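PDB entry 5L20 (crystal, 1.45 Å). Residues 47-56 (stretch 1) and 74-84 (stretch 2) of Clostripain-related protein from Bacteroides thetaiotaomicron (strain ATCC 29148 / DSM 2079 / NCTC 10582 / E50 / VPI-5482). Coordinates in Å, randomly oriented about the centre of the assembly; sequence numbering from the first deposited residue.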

# COMPACT_ATOMS: atom_id res chain seq x y z
N ILE A 47 6.47 -5.10 -4.19
CA ILE A 47 5.90 -4.18 -3.22
C ILE A 47 4.76 -3.44 -3.90
O ILE A 47 4.98 -2.78 -4.93
N ILE A 48 3.56 -3.56 -3.34
CA ILE A 48 2.35 -2.94 -3.87
C ILE A 48 1.82 -2.00 -2.80
O ILE A 48 1.75 -2.39 -1.63
N ILE A 49 1.47 -0.77 -3.18
CA ILE A 49 1.00 0.22 -2.23
C ILE A 49 -0.37 0.74 -2.62
O ILE A 49 -0.59 1.09 -3.78
N PHE A 50 -1.30 0.73 -1.66
CA PHE A 50 -2.58 1.43 -1.77
C PHE A 50 -2.49 2.64 -0.89
O PHE A 50 -2.26 2.52 0.32
N MET A 51 -2.67 3.84 -1.46
CA MET A 51 -2.66 5.02 -0.63
C MET A 51 -3.79 5.98 -0.99
O MET A 51 -3.94 6.35 -2.17
N CYS A 52 -4.57 6.36 0.01
CA CYS A 52 -5.56 7.44 -0.13
C CYS A 52 -4.82 8.77 -0.20
O CYS A 52 -4.09 9.12 0.73
N THR A 53 -5.00 9.51 -1.28
CA THR A 53 -4.39 10.83 -1.37
C THR A 53 -5.36 11.89 -0.83
O THR A 53 -4.94 12.99 -0.46
N THR A 54 -6.66 11.56 -0.85
CA THR A 54 -7.68 12.30 -0.11
C THR A 54 -8.61 11.28 0.52
O THR A 54 -8.42 10.07 0.32
N ALA A 55 -9.63 11.74 1.25
CA ALA A 55 -10.56 10.81 1.89
C ALA A 55 -11.32 9.95 0.88
O ALA A 55 -11.80 8.86 1.22
N THR A 56 -11.40 10.42 -0.36
CA THR A 56 -12.23 9.80 -1.40
C THR A 56 -11.46 9.42 -2.66
O THR A 56 -12.06 8.93 -3.62
N THR A 74 2.03 2.91 -11.73
CA THR A 74 0.63 3.06 -11.32
C THR A 74 -0.22 1.93 -11.90
O THR A 74 -0.19 1.66 -13.11
N LEU A 75 -0.96 1.26 -11.03
CA LEU A 75 -1.72 0.09 -11.44
C LEU A 75 -3.17 0.46 -11.68
O LEU A 75 -3.79 -0.01 -12.63
N LYS A 76 -3.74 1.27 -10.78
CA LYS A 76 -5.09 1.79 -10.96
C LYS A 76 -5.38 2.90 -9.97
O LYS A 76 -4.65 3.09 -8.99
N ASN A 77 -6.45 3.64 -10.24
CA ASN A 77 -6.93 4.64 -9.32
C ASN A 77 -8.33 4.32 -8.84
O ASN A 77 -9.04 3.52 -9.47
N TYR A 78 -8.71 4.91 -7.71
CA TYR A 78 -10.00 4.65 -7.11
C TYR A 78 -10.73 5.93 -6.81
O TYR A 78 -10.13 6.91 -6.35
N THR A 79 -12.04 5.91 -7.05
CA THR A 79 -12.91 7.00 -6.63
C THR A 79 -13.90 6.46 -5.61
O THR A 79 -14.50 5.41 -5.83
N ASP A 80 -14.03 7.16 -4.48
CA ASP A 80 -14.87 6.71 -3.37
C ASP A 80 -14.65 5.25 -2.95
O ASP A 80 -15.62 4.52 -2.75
N PRO A 81 -13.39 4.81 -2.82
CA PRO A 81 -13.21 3.42 -2.35
C PRO A 81 -13.78 3.23 -0.95
O PRO A 81 -13.67 4.13 -0.13
N ALA A 82 -14.40 2.08 -0.68
CA ALA A 82 -15.10 1.87 0.57
C ALA A 82 -14.19 1.15 1.56
O ALA A 82 -14.46 0.03 2.01
N TYR A 83 -13.09 1.81 1.89
CA TYR A 83 -12.01 1.15 2.62
C TYR A 83 -12.34 0.93 4.09
O TYR A 83 -11.59 0.26 4.79
N THR A 84 -13.46 1.46 4.60
CA THR A 84 -13.87 1.14 5.97
C THR A 84 -14.84 -0.03 6.04
O THR A 84 -15.35 -0.35 7.12

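Two segments that share no backbone pairing along their strands can still be held together by side chains that reach across the gap, and this pair illustrates the point. The strands run well apart, with the CA atoms of Phe50 and Asn77 9.3 Å from each other, and the chains draw close only where both have passed into loops, at Thr56 and Asp80.

Apolar contacts span the wide part. Ile48 leaves its strand sideways, yet its m, m rotamer carries the end of the chain nearer, so that its CD1 lies 4.0 Å from CD1 of Leu75, whose CA-to-CB bond points toward the first stretch, with chi1 m and chi2 t. Phe50 also starts sideways, and its t rotamer brings the ring across to two partners, both at its edge. CZ of Phe50 lies 4.3 Å from CG of Pro81.

The aromatic contacts are more directional. Tyr78, toward and m, offers a ring face to the edge of Phe50: centroids are 5.2 Å apart, planes meet at 70°, and CE2 of Phe50 comes within 3.6 Å of CE1 of Tyr78. Cys52 (m) and Tyr83 (p) point toward each other's stretches, placing SG of Cys52 over the Tyr83 ring face, 3.6 Å from CE2 of Tyr83.

Polar contacts gather at the loop end. The same Tyr83 ring extends its hydroxyl to the backbone, OH donating to O of Ala55 at 2.7 Å, so one side chain serves both sulfur and carbonyl. Backbone N of Asp80 donates to O of Thr56 at 2.8 Å. Although Asp80 (m) points away, its OD1 returns to 3.6 Å from CB of Thr56 (p), a van der Waals contact and not a polar one. Within the first stretch, N of Thr56 donates to OG1 of Thr54 (p) at 3.2 Å. A water bridges the two stretches, donating to O of Pro81 at 2.8 Å and weakly to O of Ala55 at 3.4 Å.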

# COMPACT_ATOMS: atom_id res chain seq x y z
CB ILE A 47 6.93 -3.16 -2.70
CG1 ILE A 47 8.03 -3.90 -1.91
CG2 ILE A 47 6.23 -2.14 -1.82
CD1 ILE A 47 9.15 -3.03 -1.44
CB ILE A 48 1.27 -3.99 -4.21
CG1 ILE A 48 1.79 -5.06 -5.17
CG2 ILE A 48 -0.02 -3.29 -4.67
CD1 ILE A 48 2.20 -4.49 -6.54
CB ILE A 49 1.99 1.39 -2.13
CG1 ILE A 49 3.39 0.83 -1.83
CG2 ILE A 49 1.50 2.40 -1.10
CD1 ILE A 49 4.44 1.87 -1.52
CB PHE A 50 -3.75 0.55 -1.32
CG PHE A 50 -5.07 1.26 -1.23
CD1 PHE A 50 -5.45 1.94 -0.07
CD2 PHE A 50 -5.96 1.21 -2.31
CE1 PHE A 50 -6.72 2.55 0.02
CE2 PHE A 50 -7.21 1.81 -2.24
CZ PHE A 50 -7.60 2.48 -1.08
CB MET A 51 -1.33 5.76 -0.71
CG MET A 51 -1.35 6.99 0.16
SD MET A 51 0.26 7.77 0.24
CE MET A 51 -0.19 9.29 1.06
CB CYS A 52 -6.55 7.45 1.04
SG CYS A 52 -7.76 6.12 1.00
CB THR A 53 -4.00 11.16 -2.80
OG1 THR A 53 -5.16 10.99 -3.62
CG2 THR A 53 -2.92 10.20 -3.30
CB THR A 54 -8.51 13.24 -1.03
OG1 THR A 54 -9.43 12.46 -1.80
CG2 THR A 54 -7.61 14.08 -1.95
CB ALA A 55 -11.54 11.57 2.76
CB THR A 56 -13.36 10.75 -1.82
OG1 THR A 56 -12.79 11.98 -2.29
CG2 THR A 56 -14.27 11.04 -0.64
CB THR A 74 0.06 4.44 -11.74
OG1 THR A 74 0.88 5.47 -11.17
CG2 THR A 74 -1.36 4.64 -11.25
CB LEU A 75 -1.61 -0.99 -10.39
CG LEU A 75 -0.15 -1.43 -10.17
CD1 LEU A 75 -0.13 -2.45 -9.04
CD2 LEU A 75 0.44 -2.05 -11.40
CB LYS A 76 -6.15 0.69 -10.83
CG LYS A 76 -6.21 0.06 -9.46
CD LYS A 76 -7.29 -1.04 -9.39
CE LYS A 76 -8.69 -0.48 -9.38
NZ LYS A 76 -9.71 -1.56 -9.23
CB ASN A 77 -6.89 6.02 -9.98
CG ASN A 77 -5.48 6.44 -10.28
OD1 ASN A 77 -4.76 6.89 -9.38
ND2 ASN A 77 -5.04 6.27 -11.52
CB TYR A 78 -9.88 3.88 -5.78
CG TYR A 78 -9.18 2.55 -5.82
CD1 TYR A 78 -7.80 2.48 -5.83
CD2 TYR A 78 -9.90 1.38 -5.78
CE1 TYR A 78 -7.14 1.26 -5.84
CE2 TYR A 78 -9.26 0.15 -5.78
CZ TYR A 78 -7.87 0.10 -5.82
OH TYR A 78 -7.22 -1.10 -5.82
CB THR A 79 -13.64 7.61 -7.85
OG1 THR A 79 -12.68 8.27 -8.68
CG2 THR A 79 -14.69 8.61 -7.40
CB ASP A 80 -16.36 6.89 -3.71
CG ASP A 80 -16.72 8.33 -4.05
OD1 ASP A 80 -16.24 9.24 -3.35
OD2 ASP A 80 -17.47 8.55 -5.03
CB PRO A 81 -11.70 3.23 -2.35
CG PRO A 81 -11.15 4.59 -2.14
CD PRO A 81 -12.11 5.55 -2.86
CB ALA A 82 -16.37 1.07 0.32
CB TYR A 83 -10.70 1.93 2.45
CG TYR A 83 -10.87 3.41 2.74
CD1 TYR A 83 -10.83 3.91 4.04
CD2 TYR A 83 -11.05 4.31 1.68
CE1 TYR A 83 -11.00 5.25 4.29
CE2 TYR A 83 -11.24 5.65 1.94
CZ TYR A 83 -11.21 6.11 3.24
OH TYR A 83 -11.38 7.44 3.51
CB THR A 84 -14.53 2.34 6.69
OG1 THR A 84 -15.80 2.63 6.09
CG2 THR A 84 -13.62 3.60 6.66
O HOH W 1 -14.23 6.83 -0.07